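Side-chain contacts in 4-carboxymuconolactone decarboxylase (Sinorhizobium meliloti, PDB 4G9Q), which probably acts as a trimeric lyase of the carboxymuconolactone decarboxylase family in benzoate degradation, and may have peroxiredoxin-like activity: residues 76-81 against 200-205; 116-119 against 125-128; 222-227 against 261-266. All blocks are in the same frame, centred on the assembly; numbering follows the deposited sequence.

Contact 1: 76-81 against 200-205; sequences RSLVTI and PRDRSL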
ATOM      1  N   ARG A  76      -4.744   8.551  20.783  1.00  6.79           N
ATOM      2  CA  ARG A  76      -5.495   8.129  19.592  1.00  6.50           C
ATOM      3  C   ARG A  76      -5.210   9.035  18.393  1.00  6.60           C
ATOM      4  O   ARG A  76      -5.116   8.564  17.258  1.00  6.68           O
ATOM      5  CB  ARG A  76      -6.999   8.050  19.873  1.00  6.43           C
ATOM      6  CG  ARG A  76      -7.381   6.830  20.677  1.00  6.90           C
ATOM      7  CD  ARG A  76      -8.880   6.753  20.954  1.00  6.53           C
ATOM      8  NE  ARG A  76      -9.102   5.771  22.012  1.00  7.26           N
ATOM      9  CZ  ARG A  76      -9.251   4.465  21.809  1.00  6.87           C
ATOM     10  NH1 ARG A  76      -9.242   3.965  20.574  1.00  8.06           N
ATOM     11  NH2 ARG A  76      -9.421   3.658  22.846  1.00  7.66           N
ATOM     12  N   SER A  77      -5.061  10.332  18.648  1.00  6.59           N
ATOM     13  CA  SER A  77      -4.703  11.270  17.584  1.00  6.70           C
ATOM     14  C   SER A  77      -3.326  10.960  16.984  1.00  6.70           C
ATOM     15  O   SER A  77      -3.169  10.974  15.763  1.00  6.42           O
ATOM     16  CB  SER A  77      -4.775  12.716  18.077  1.00  6.85           C
ATOM     17  OG  SER A  77      -6.121  13.155  18.184  1.00  8.67           O
ATOM     18  N   LEU A  78      -2.341  10.665  17.834  1.00  6.75           N
ATOM     19  CA  LEU A  78      -1.013  10.273  17.355  1.00  7.08           C
ATOM     20  C   LEU A  78      -1.061   8.995  16.520  1.00  6.98           C
ATOM     21  O   LEU A  78      -0.434   8.913  15.463  1.00  7.30           O
ATOM     22  CB  LEU A  78      -0.031  10.101  18.519  1.00  7.70           C
ATOM     23  CG  LEU A  78       0.582  11.384  19.087  1.00  9.38           C
ATOM     24  CD1 LEU A  78       1.313  11.055  20.380  1.00 11.55           C
ATOM     25  CD2 LEU A  78       1.519  12.052  18.080  1.00 11.12           C
ATOM     26  N   VAL A  79      -1.812   8.006  17.002  1.00  6.31           N
ATOM     27  CA  VAL A  79      -1.991   6.735  16.292  1.00  6.13           C
ATOM     28  C   VAL A  79      -2.652   6.950  14.928  1.00  6.25           C
ATOM     29  O   VAL A  79      -2.244   6.355  13.922  1.00  6.33           O
ATOM     30  CB  VAL A  79      -2.818   5.746  17.143  1.00  6.23           C
ATOM     31  CG1 VAL A  79      -3.258   4.534  16.328  1.00  5.53           C
ATOM     32  CG2 VAL A  79      -2.008   5.298  18.363  1.00  5.97           C
ATOM     33  N   THR A  80      -3.666   7.810  14.906  1.00  5.72           N
ATOM     34  CA  THR A  80      -4.420   8.085  13.683  1.00  6.05           C
ATOM     35  C   THR A  80      -3.557   8.823  12.657  1.00  6.03           C
ATOM     36  O   THR A  80      -3.534   8.450  11.479  1.00  5.70           O
ATOM     37  CB  THR A  80      -5.702   8.878  13.981  1.00  5.93           C
ATOM     38  OG1 THR A  80      -6.456   8.181  14.983  1.00  6.34           O
ATOM     39  CG2 THR A  80      -6.563   9.021  12.717  1.00  5.90           C
ATOM     40  N   ILE A  81      -2.839   9.854  13.106  1.00  6.31           N
ATOM     41  CA  ILE A  81      -1.931  10.578  12.210  1.00  6.57           C
ATOM     42  C   ILE A  81      -0.897   9.624  11.603  1.00  6.50           C
ATOM     43  O   ILE A  81      -0.668   9.636  10.386  1.00  6.16           O
ATOM     44  CB  ILE A  81      -1.258  11.779  12.916  1.00  6.95           C
ATOM     45  CG1 ILE A  81      -2.286  12.902  13.110  1.00  7.23           C
ATOM     46  CG2 ILE A  81      -0.055  12.285  12.118  1.00  8.43           C
ATOM     47  CD1 ILE A  81      -1.767  14.029  13.979  1.00 10.85           C
ATOM     48  N   PRO A 200      10.345   8.966  24.025  1.00  8.34           N
ATOM     49  CA  PRO A 200      10.565   7.604  23.525  1.00  8.23           C
ATOM     50  C   PRO A 200       9.281   6.780  23.431  1.00  8.12           C
ATOM     51  O   PRO A 200       9.074   6.094  22.429  1.00  7.62           O
ATOM     52  CB  PRO A 200      11.529   7.016  24.555  1.00  8.63           C
ATOM     53  CG  PRO A 200      12.344   8.201  24.955  1.00  8.45           C
ATOM     54  CD  PRO A 200      11.349   9.321  25.050  1.00  8.53           C
ATOM     55  N   ARG A 201       8.425   6.869  24.452  1.00  8.02           N
ATOM     56  CA  ARG A 201       7.133   6.175  24.441  1.00  8.42           C
ATOM     57  C   ARG A 201       6.291   6.548  23.222  1.00  8.03           C
ATOM     58  O   ARG A 201       5.702   5.679  22.571  1.00  8.16           O
ATOM     59  CB  ARG A 201       6.355   6.495  25.715  1.00  8.71           C
ATOM     60  CG  ARG A 201       4.977   5.859  25.768  1.00 10.33           C
ATOM     61  CD  ARG A 201       4.007   6.828  26.400  1.00 14.33           C
ATOM     62  NE  ARG A 201       2.664   6.279  26.556  1.00 14.67           N
ATOM     63  CZ  ARG A 201       1.588   6.710  25.902  1.00 14.15           C
ATOM     64  NH1 ARG A 201       1.678   7.700  25.022  1.00 12.80           N
ATOM     65  NH2 ARG A 201       0.409   6.152  26.144  1.00 13.52           N
ATOM     66  N   ASP A 202       6.235   7.846  22.929  1.00  7.79           N
ATOM     67  CA  ASP A 202       5.439   8.364  21.822  1.00  7.61           C
ATOM     68  C   ASP A 202       6.058   8.047  20.463  1.00  6.84           C
ATOM     69  O   ASP A 202       5.336   7.795  19.499  1.00  6.96           O
ATOM     70  CB  ASP A 202       5.228   9.870  21.974  1.00  7.99           C
ATOM     71  CG  ASP A 202       4.422  10.221  23.211  1.00  9.40           C
ATOM     72  OD1 ASP A 202       3.455   9.495  23.516  1.00 12.32           O
ATOM     73  OD2 ASP A 202       4.749  11.225  23.877  1.00 11.13           O
ATOM     74  N   ARG A 203       7.387   8.064  20.386  1.00  6.16           N
ATOM     75  CA  ARG A 203       8.071   7.684  19.147  1.00  5.69           C
ATOM     76  C   ARG A 203       7.822   6.206  18.834  1.00  5.84           C
ATOM     77  O   ARG A 203       7.589   5.838  17.684  1.00  5.69           O
ATOM     78  CB  ARG A 203       9.569   7.989  19.220  1.00  5.69           C
ATOM     79  CG  ARG A 203      10.264   7.964  17.861  1.00  5.54           C
ATOM     80  CD  ARG A 203      11.744   8.338  17.966  1.00  5.57           C
ATOM     81  NE  ARG A 203      11.942   9.720  18.409  1.00  6.14           N
ATOM     82  CZ  ARG A 203      11.921  10.785  17.607  1.00  6.15           C
ATOM     83  NH1 ARG A 203      11.697  10.654  16.301  1.00  5.81           N
ATOM     84  NH2 ARG A 203      12.113  11.993  18.119  1.00  6.15           N
ATOM     85  N   SER A 204       7.852   5.371  19.868  1.00  6.04           N
ATOM     86  CA  SER A 204       7.529   3.956  19.714  1.00  6.55           C
ATOM     87  C   SER A 204       6.060   3.770  19.337  1.00  6.58           C
ATOM     88  O   SER A 204       5.737   2.922  18.501  1.00  6.26           O
ATOM     89  CB  SER A 204       7.861   3.189  20.994  1.00  6.90           C
ATOM     90  OG  SER A 204       9.269   3.052  21.139  1.00  7.81           O
ATOM     91  N   LEU A 205       5.183   4.565  19.952  1.00  6.92           N
ATOM     92  CA  LEU A 205       3.752   4.540  19.635  1.00  6.88           C
ATOM     93  C   LEU A 205       3.499   4.811  18.147  1.00  7.04           C
ATOM     94  O   LEU A 205       2.787   4.054  17.487  1.00  7.04           O
ATOM     95  CB  LEU A 205       2.981   5.539  20.509  1.00  7.24           C
ATOM     96  CG  LEU A 205       1.470   5.659  20.272  1.00  7.59           C
ATOM     97  CD1 LEU A 205       0.778   4.321  20.523  1.00  8.06           C
ATOM     98  CD2 LEU A 205       0.868   6.748  21.147  1.00  8.49           C
TER
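Val79 and Leu205 form the tight part of this contact, and they illustrate how two helices from different halves of a chain can be joined by very few methyl groups. The CG2 methyl of Val79 lies 3.7 Å from CD1 of Leu205, and the same methyl also rests against the leucine's branching carbon, the two side chains crossing at about a right angle. Leu205 reaches this place because its CG stands anti to the backbone N (chi1 178°), which carries both methyls out toward helix 73-86. Val79 offers CG2, the branch that is anti to its own carbonyl carbon.

Packing is slacker on the other side. Leu78 points toward helix 200-213, yet its CB stays 4.4 Å from CD2 of Leu205, and its CD1 only skirts the carboxylate, 4.1 Å from OD1 of Asp202. That carboxylate is engaged by arginines instead. NH1 of the partly exposed Arg201 approaches OD1 of Asp202 at 2.9 Å, in the guanidinium plane and nearly along the C-O axis, with an N-H...O angle of 140°. Arg74 makes a second salt bridge to the same oxygen, and Asp75 takes the other terminal nitrogen of Arg201, so this border of the contact is ionic, where Val79 meets Leu205 through apolar carbons alone.

The axes of the two segments approach to 10.4 Å, their N-to-C directions 41° apart, close to the centre of the chain. Helix 234-248 covers Val79 and Leu205, while helix 107-120 packs against Leu78 and Asp202.

Contact 2: 116-119 against 125-128; sequences HLAY and KAMA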
ATOM      1  N   HIS A 116       9.940  11.423  11.651  1.00  5.52           N
ATOM      2  CA  HIS A 116      10.159  10.041  12.026  1.00  5.23           C
ATOM      3  C   HIS A 116       9.664   9.092  10.941  1.00  5.27           C
ATOM      4  O   HIS A 116      10.347   8.131  10.585  1.00  5.16           O
ATOM      5  CB  HIS A 116       9.463   9.721  13.355  1.00  5.41           C
ATOM      6  CG  HIS A 116       9.839   8.386  13.910  1.00  5.43           C
ATOM      7  ND1 HIS A 116      11.060   8.148  14.502  1.00  5.41           N
ATOM      8  CD2 HIS A 116       9.168   7.209  13.941  1.00  5.51           C
ATOM      9  CE1 HIS A 116      11.127   6.881  14.872  1.00  5.85           C
ATOM     10  NE2 HIS A 116       9.990   6.291  14.546  1.00  6.42           N
ATOM     11  N   LEU A 117       8.479   9.378  10.409  1.00  5.41           N
ATOM     12  CA  LEU A 117       7.888   8.502   9.405  1.00  5.56           C
ATOM     13  C   LEU A 117       8.479   8.661   8.006  1.00  6.07           C
ATOM     14  O   LEU A 117       8.253   7.805   7.155  1.00  6.42           O
ATOM     15  CB  LEU A 117       6.358   8.602   9.408  1.00  5.62           C
ATOM     16  CG  LEU A 117       5.730   8.103  10.721  1.00  5.13           C
ATOM     17  CD1 LEU A 117       4.222   8.147  10.615  1.00  6.30           C
ATOM     18  CD2 LEU A 117       6.215   6.700  11.105  1.00  5.22           C
ATOM     19  N   ALA A 118       9.256   9.723   7.774  1.00  6.18           N
ATOM     20  CA  ALA A 118      10.071   9.801   6.552  1.00  6.37           C
ATOM     21  C   ALA A 118      10.988   8.581   6.488  1.00  6.66           C
ATOM     22  O   ALA A 118      11.159   7.963   5.429  1.00  6.55           O
ATOM     23  CB  ALA A 118      10.887  11.084   6.523  1.00  6.77           C
ATOM     24  N   TYR A 119      11.549   8.218   7.639  1.00  6.38           N
ATOM     25  CA  TYR A 119      12.437   7.065   7.728  1.00  6.67           C
ATOM     26  C   TYR A 119      11.681   5.743   7.780  1.00  6.62           C
ATOM     27  O   TYR A 119      12.093   4.775   7.150  1.00  6.87           O
ATOM     28  CB  TYR A 119      13.349   7.185   8.946  1.00  6.20           C
ATOM     29  CG  TYR A 119      14.345   8.310   8.833  1.00  6.83           C
ATOM     30  CD1 TYR A 119      15.595   8.105   8.239  1.00  7.87           C
ATOM     31  CD2 TYR A 119      14.043   9.579   9.321  1.00  7.20           C
ATOM     32  CE1 TYR A 119      16.524   9.150   8.139  1.00  7.39           C
ATOM     33  CE2 TYR A 119      14.956  10.625   9.220  1.00  8.24           C
ATOM     34  CZ  TYR A 119      16.186  10.405   8.630  1.00  8.33           C
ATOM     35  OH  TYR A 119      17.081  11.442   8.544  1.00  9.14           O
ATOM     36  N   LYS A 125       5.923   9.449   1.578  1.00  6.94           N
ATOM     37  CA  LYS A 125       4.795   9.443   2.513  1.00  7.14           C
ATOM     38  C   LYS A 125       4.859  10.644   3.460  1.00  7.18           C
ATOM     39  O   LYS A 125       3.836  11.276   3.747  1.00  7.31           O
ATOM     40  CB  LYS A 125       4.747   8.126   3.301  1.00  7.44           C
ATOM     41  CG  LYS A 125       4.385   6.893   2.457  1.00  8.20           C
ATOM     42  CD  LYS A 125       2.902   6.882   2.083  1.00  9.32           C
ATOM     43  CE  LYS A 125       2.519   5.637   1.290  1.00 10.88           C
ATOM     44  NZ  LYS A 125       2.876   5.748  -0.159  1.00 12.08           N
ATOM     45  N   ALA A 126       6.059  10.965   3.935  1.00  6.97           N
ATOM     46  CA  ALA A 126       6.244  12.146   4.777  1.00  7.36           C
ATOM     47  C   ALA A 126       6.028  13.424   3.977  1.00  7.80           C
ATOM     48  O   ALA A 126       5.364  14.351   4.442  1.00  7.72           O
ATOM     49  CB  ALA A 126       7.619  12.141   5.415  1.00  7.03           C
HETATM   50  N   MSE A 127       6.573  13.465   2.765  1.00  8.52           N
HETATM   51  CA  MSE A 127       6.466  14.664   1.931  1.00  9.49           C
HETATM   52  C   MSE A 127       5.019  14.999   1.584  1.00  8.96           C
HETATM   53  O   MSE A 127       4.653  16.166   1.495  1.00  8.76           O
HETATM   54  CB  MSE A 127       7.300  14.520   0.658  1.00 10.48           C
HETATM   55  CG  MSE A 127       8.789  14.779   0.857  1.00 14.70           C
HETATM   56 SE   MSE A 127       9.136  16.580   1.559  1.00 26.80          SE
HETATM   57  CE  MSE A 127       8.163  17.622   0.233  1.00 23.99           C
ATOM     58  N   ALA A 128       4.198  13.964   1.412  1.00  8.72           N
ATOM     59  CA  ALA A 128       2.788  14.141   1.082  1.00  8.66           C
ATOM     60  C   ALA A 128       2.012  14.896   2.163  1.00  8.68           C
ATOM     61  O   ALA A 128       0.976  15.500   1.878  1.00  8.89           O
ATOM     62  CB  ALA A 128       2.137  12.789   0.804  1.00  8.52           C
TER
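Ala126 meets Ala118 with its single methyl, in a contact that shows how small side chains let two consecutive helices come together almost backbone to backbone. CB of Ala126 points at helix 107-120 and lies 3.6 Å from CB of Ala118. It is equally near CA of Ala118, so the methyl sits against main chain as much as against side chain, and the CA atoms of Ala118 and Ala126 are just 4.8 Å apart. Leu117 contributes chiefly through its backbone, its carbonyl carbon lying 4.4 Å from CB of Ala126, while its branched end packs on Ala82 and Ile85 of helix 73-86.

Lys125 also sets out toward the partner helix, but its chain, bent at chi2 (-73°) among other torsions, turns away, and its ammonium forms a salt bridge with Glu89 of the second subunit. Leu53 of that subunit packs on both Ala118 and Ala126, so the close alanine pair is part of the surface that the neighbouring chain covers.

No hydrogen bond links the two segments. The arrangement is that of two successive helices, 107-120 and 123-127, joined by a short connection and packed through alanines at a subunit boundary of an all-alpha trimer.

Contact 3: 222-227 against 261-266; sequences FHLNKA and KAVFEK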
ATOM      1  N   PHE A 222      10.204  -6.221  17.639  1.00 10.90           N
ATOM      2  CA  PHE A 222      11.210  -5.298  18.157  1.00 10.71           C
ATOM      3  C   PHE A 222      10.574  -4.018  18.700  1.00 10.53           C
ATOM      4  O   PHE A 222      10.857  -3.600  19.828  1.00 10.32           O
ATOM      5  CB  PHE A 222      12.244  -4.971  17.070  1.00 10.87           C
ATOM      6  CG  PHE A 222      13.333  -4.040  17.530  1.00 11.96           C
ATOM      7  CD1 PHE A 222      14.476  -4.539  18.152  1.00 13.55           C
ATOM      8  CD2 PHE A 222      13.214  -2.666  17.344  1.00 12.95           C
ATOM      9  CE1 PHE A 222      15.484  -3.677  18.584  1.00 14.01           C
ATOM     10  CE2 PHE A 222      14.215  -1.794  17.772  1.00 13.17           C
ATOM     11  CZ  PHE A 222      15.351  -2.303  18.393  1.00 13.41           C
ATOM     12  N   HIS A 223       9.702  -3.403  17.904  1.00 10.02           N
ATOM     13  CA  HIS A 223       9.168  -2.099  18.269  1.00  9.69           C
ATOM     14  C   HIS A 223       8.088  -2.110  19.339  1.00  9.57           C
ATOM     15  O   HIS A 223       7.953  -1.141  20.082  1.00  9.63           O
ATOM     16  CB  HIS A 223       8.788  -1.289  17.025  1.00  9.55           C
ATOM     17  CG  HIS A 223       9.986  -0.812  16.267  1.00  9.14           C
ATOM     18  ND1 HIS A 223      10.779   0.223  16.716  1.00  9.07           N
ATOM     19  CD2 HIS A 223      10.571  -1.272  15.136  1.00  9.32           C
ATOM     20  CE1 HIS A 223      11.783   0.401  15.875  1.00  9.58           C
ATOM     21  NE2 HIS A 223      11.682  -0.497  14.910  1.00 10.58           N
ATOM     22  N   LEU A 224       7.342  -3.209  19.436  1.00  9.79           N
ATOM     23  CA  LEU A 224       6.372  -3.354  20.524  1.00  9.82           C
ATOM     24  C   LEU A 224       7.085  -3.576  21.858  1.00 10.13           C
ATOM     25  O   LEU A 224       6.711  -2.985  22.870  1.00 10.27           O
ATOM     26  CB  LEU A 224       5.363  -4.467  20.241  1.00 10.02           C
ATOM     27  CG  LEU A 224       4.325  -4.738  21.341  1.00  9.59           C
ATOM     28  CD1 LEU A 224       3.478  -3.502  21.650  1.00 10.75           C
ATOM     29  CD2 LEU A 224       3.446  -5.909  20.940  1.00  9.27           C
ATOM     30  N   ASN A 225       8.121  -4.413  21.853  1.00 10.40           N
ATOM     31  CA  ASN A 225       8.960  -4.569  23.039  1.00 10.79           C
ATOM     32  C   ASN A 225       9.527  -3.228  23.476  1.00 10.87           C
ATOM     33  O   ASN A 225       9.486  -2.884  24.652  1.00 11.11           O
ATOM     34  CB  ASN A 225      10.090  -5.570  22.794  1.00 10.84           C
ATOM     35  CG  ASN A 225       9.651  -7.002  22.984  1.00 10.99           C
ATOM     36  OD1 ASN A 225       9.795  -7.831  22.086  1.00 13.86           O
ATOM     37  ND2 ASN A 225       9.120  -7.306  24.160  1.00  9.53           N
ATOM     38  N   LYS A 226      10.025  -2.460  22.510  1.00 10.94           N
ATOM     39  CA  LYS A 226      10.575  -1.136  22.789  1.00 11.14           C
ATOM     40  C   LYS A 226       9.521  -0.189  23.376  1.00 11.02           C
ATOM     41  O   LYS A 226       9.804   0.537  24.326  1.00 11.24           O
ATOM     42  CB  LYS A 226      11.214  -0.556  21.523  1.00 11.28           C
ATOM     43  CG  LYS A 226      12.152   0.616  21.768  1.00 12.01           C
ATOM     44  CD  LYS A 226      12.903   0.990  20.490  1.00 13.86           C
ATOM     45  CE  LYS A 226      13.780   2.232  20.679  1.00 14.07           C
ATOM     46  NZ  LYS A 226      14.846   2.043  21.713  1.00 15.98           N
ATOM     47  N   ALA A 227       8.308  -0.223  22.823  1.00 10.57           N
ATOM     48  CA  ALA A 227       7.195   0.591  23.316  1.00 10.43           C
ATOM     49  C   ALA A 227       6.840   0.247  24.760  1.00 10.40           C
ATOM     50  O   ALA A 227       6.621   1.134  25.586  1.00 10.03           O
ATOM     51  CB  ALA A 227       5.967   0.410  22.416  1.00 10.46           C
ATOM     52  N   LYS A 261       0.494 -11.085  21.019  1.00  8.78           N
ATOM     53  CA  LYS A 261       0.329 -12.199  21.962  1.00  9.26           C
ATOM     54  C   LYS A 261       1.677 -12.798  22.353  1.00  9.24           C
ATOM     55  O   LYS A 261       1.939 -13.033  23.533  1.00  8.83           O
ATOM     56  CB  LYS A 261      -0.573 -13.287  21.367  1.00  9.53           C
ATOM     57  CG  LYS A 261      -0.851 -14.449  22.324  1.00 11.23           C
ATOM     58  CD  LYS A 261      -1.828 -15.444  21.734  1.00 13.38           C
ATOM     59  CE  LYS A 261      -2.190 -16.506  22.763  1.00 15.63           C
ATOM     60  NZ  LYS A 261      -3.093 -17.530  22.182  1.00 16.83           N
ATOM     61  N   ALA A 262       2.524 -13.038  21.351  1.00  9.08           N
ATOM     62  CA  ALA A 262       3.835 -13.636  21.567  1.00  9.39           C
ATOM     63  C   ALA A 262       4.718 -12.728  22.423  1.00  9.28           C
ATOM     64  O   ALA A 262       5.423 -13.202  23.320  1.00  9.53           O
ATOM     65  CB  ALA A 262       4.500 -13.940  20.237  1.00  9.60           C
ATOM     66  N   VAL A 263       4.662 -11.426  22.152  1.00  9.08           N
ATOM     67  CA  VAL A 263       5.410 -10.437  22.930  1.00  9.16           C
ATOM     68  C   VAL A 263       4.945 -10.435  24.387  1.00  9.22           C
ATOM     69  O   VAL A 263       5.764 -10.519  25.297  1.00  9.30           O
ATOM     70  CB  VAL A 263       5.311  -9.020  22.316  1.00  9.18           C
ATOM     71  CG1 VAL A 263       5.858  -7.967  23.278  1.00  9.04           C
ATOM     72  CG2 VAL A 263       6.072  -8.959  20.993  1.00  9.42           C
ATOM     73  N   PHE A 264       3.634 -10.355  24.604  1.00  9.58           N
ATOM     74  CA  PHE A 264       3.101 -10.322  25.971  1.00 10.13           C
ATOM     75  C   PHE A 264       3.506 -11.574  26.752  1.00 10.88           C
ATOM     76  O   PHE A 264       3.888 -11.496  27.929  1.00 10.84           O
ATOM     77  CB  PHE A 264       1.570 -10.171  25.977  1.00 10.02           C
ATOM     78  CG  PHE A 264       1.058  -8.900  25.337  1.00  9.89           C
ATOM     79  CD1 PHE A 264       1.845  -7.753  25.257  1.00  9.95           C
ATOM     80  CD2 PHE A 264      -0.247  -8.848  24.845  1.00  9.61           C
ATOM     81  CE1 PHE A 264       1.349  -6.584  24.666  1.00 10.01           C
ATOM     82  CE2 PHE A 264      -0.758  -7.681  24.265  1.00 10.60           C
ATOM     83  CZ  PHE A 264       0.042  -6.551  24.173  1.00 10.41           C
ATOM     84  N   GLU A 265       3.434 -12.725  26.089  1.00 11.51           N
ATOM     85  CA  GLU A 265       3.760 -13.995  26.732  1.00 13.06           C
ATOM     86  C   GLU A 265       5.249 -14.105  27.040  1.00 13.36           C
ATOM     87  O   GLU A 265       5.632 -14.606  28.099  1.00 13.23           O
ATOM     88  CB  GLU A 265       3.290 -15.176  25.883  1.00 13.40           C
ATOM     89  CG  GLU A 265       1.771 -15.308  25.844  1.00 15.86           C
ATOM     90  CD  GLU A 265       1.287 -16.570  25.159  1.00 19.84           C
ATOM     91  OE1 GLU A 265       2.110 -17.299  24.557  1.00 22.38           O
ATOM     92  OE2 GLU A 265       0.069 -16.833  25.224  1.00 21.86           O
ATOM     93  N   LYS A 266       6.079 -13.621  26.119  1.00 13.94           N
ATOM     94  CA  LYS A 266       7.530 -13.664  26.296  1.00 14.83           C
ATOM     95  C   LYS A 266       7.988 -12.802  27.475  1.00 14.92           C
ATOM     96  O   LYS A 266       8.914 -13.194  28.192  1.00 14.90           O
ATOM     97  CB  LYS A 266       8.251 -13.261  25.005  1.00 15.19           C
ATOM     98  CG  LYS A 266       9.774 -13.237  25.094  1.00 17.60           C
ATOM     99  CD  LYS A 266      10.391 -14.544  24.640  1.00 21.61           C
ATOM    100  CE  LYS A 266      11.906 -14.421  24.550  1.00 23.43           C
ATOM    101  NZ  LYS A 266      12.542 -15.726  24.241  1.00 25.73           N
TER
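Near-extended first torsions bring Leu224 and Val263 together: CG of Leu224 is anti to the backbone N (chi1 178°), and so is CG1 of Val263 (chi1 169°), each branch thereby projecting into the space between helices 220-229 and 250-267. CD2 of Leu224 comes down on the fork of the valine, 3.9 Å from CB of Val263 and 4.0 Å from its CG2. The same methyl is 4.3 Å from CE1 of Phe264, approaching the ring at a slant.

Asn225 flanks a second side of Val263. Its CG is 3.9 Å from CG1 of the valine, and the two side chains lie alongside one another, pointing opposite ways, so that the flat amide group runs beside the methyls. Replacing it with an alanine would probably leave CG1 of Val263 without its cover on this flank and open a gap between the helices at a partly exposed border.

Leu228 closes over Val263 and Phe264 from the same helix 220-229, and Val176 of the third subunit also packs on Phe264. With no hydrogen bond or salt bridge across the two segments, the crossing of 222-227 and 261-266 at 48° rests on shape and dispersion, with the amide of Asn225 packed against a methyl.

Contact 1 is the central one, its centre about 4 Å from the chain's centre, whereas the centre of contact 3 lies about 17 Å from it and contact 2 sits on the opposite side from contact 3. All three are buried, the partly exposed Asn225 of contact 3 being the exception among the touching residues. Contacts 1 and 3 are both oblique helix pairs closed by leucine and valine, and both lean on helix 234-248; contact 1 adds a buried carboxylate salt-bridged to arginines. Contact 2 joins neighbouring helices chiefly by alanines. Helix 200-213 connects all three: Arg203 meets His116, and Ser204 packs on Ala227. Contacts 2 and 3 also border other chains, while contact 1 touches neither.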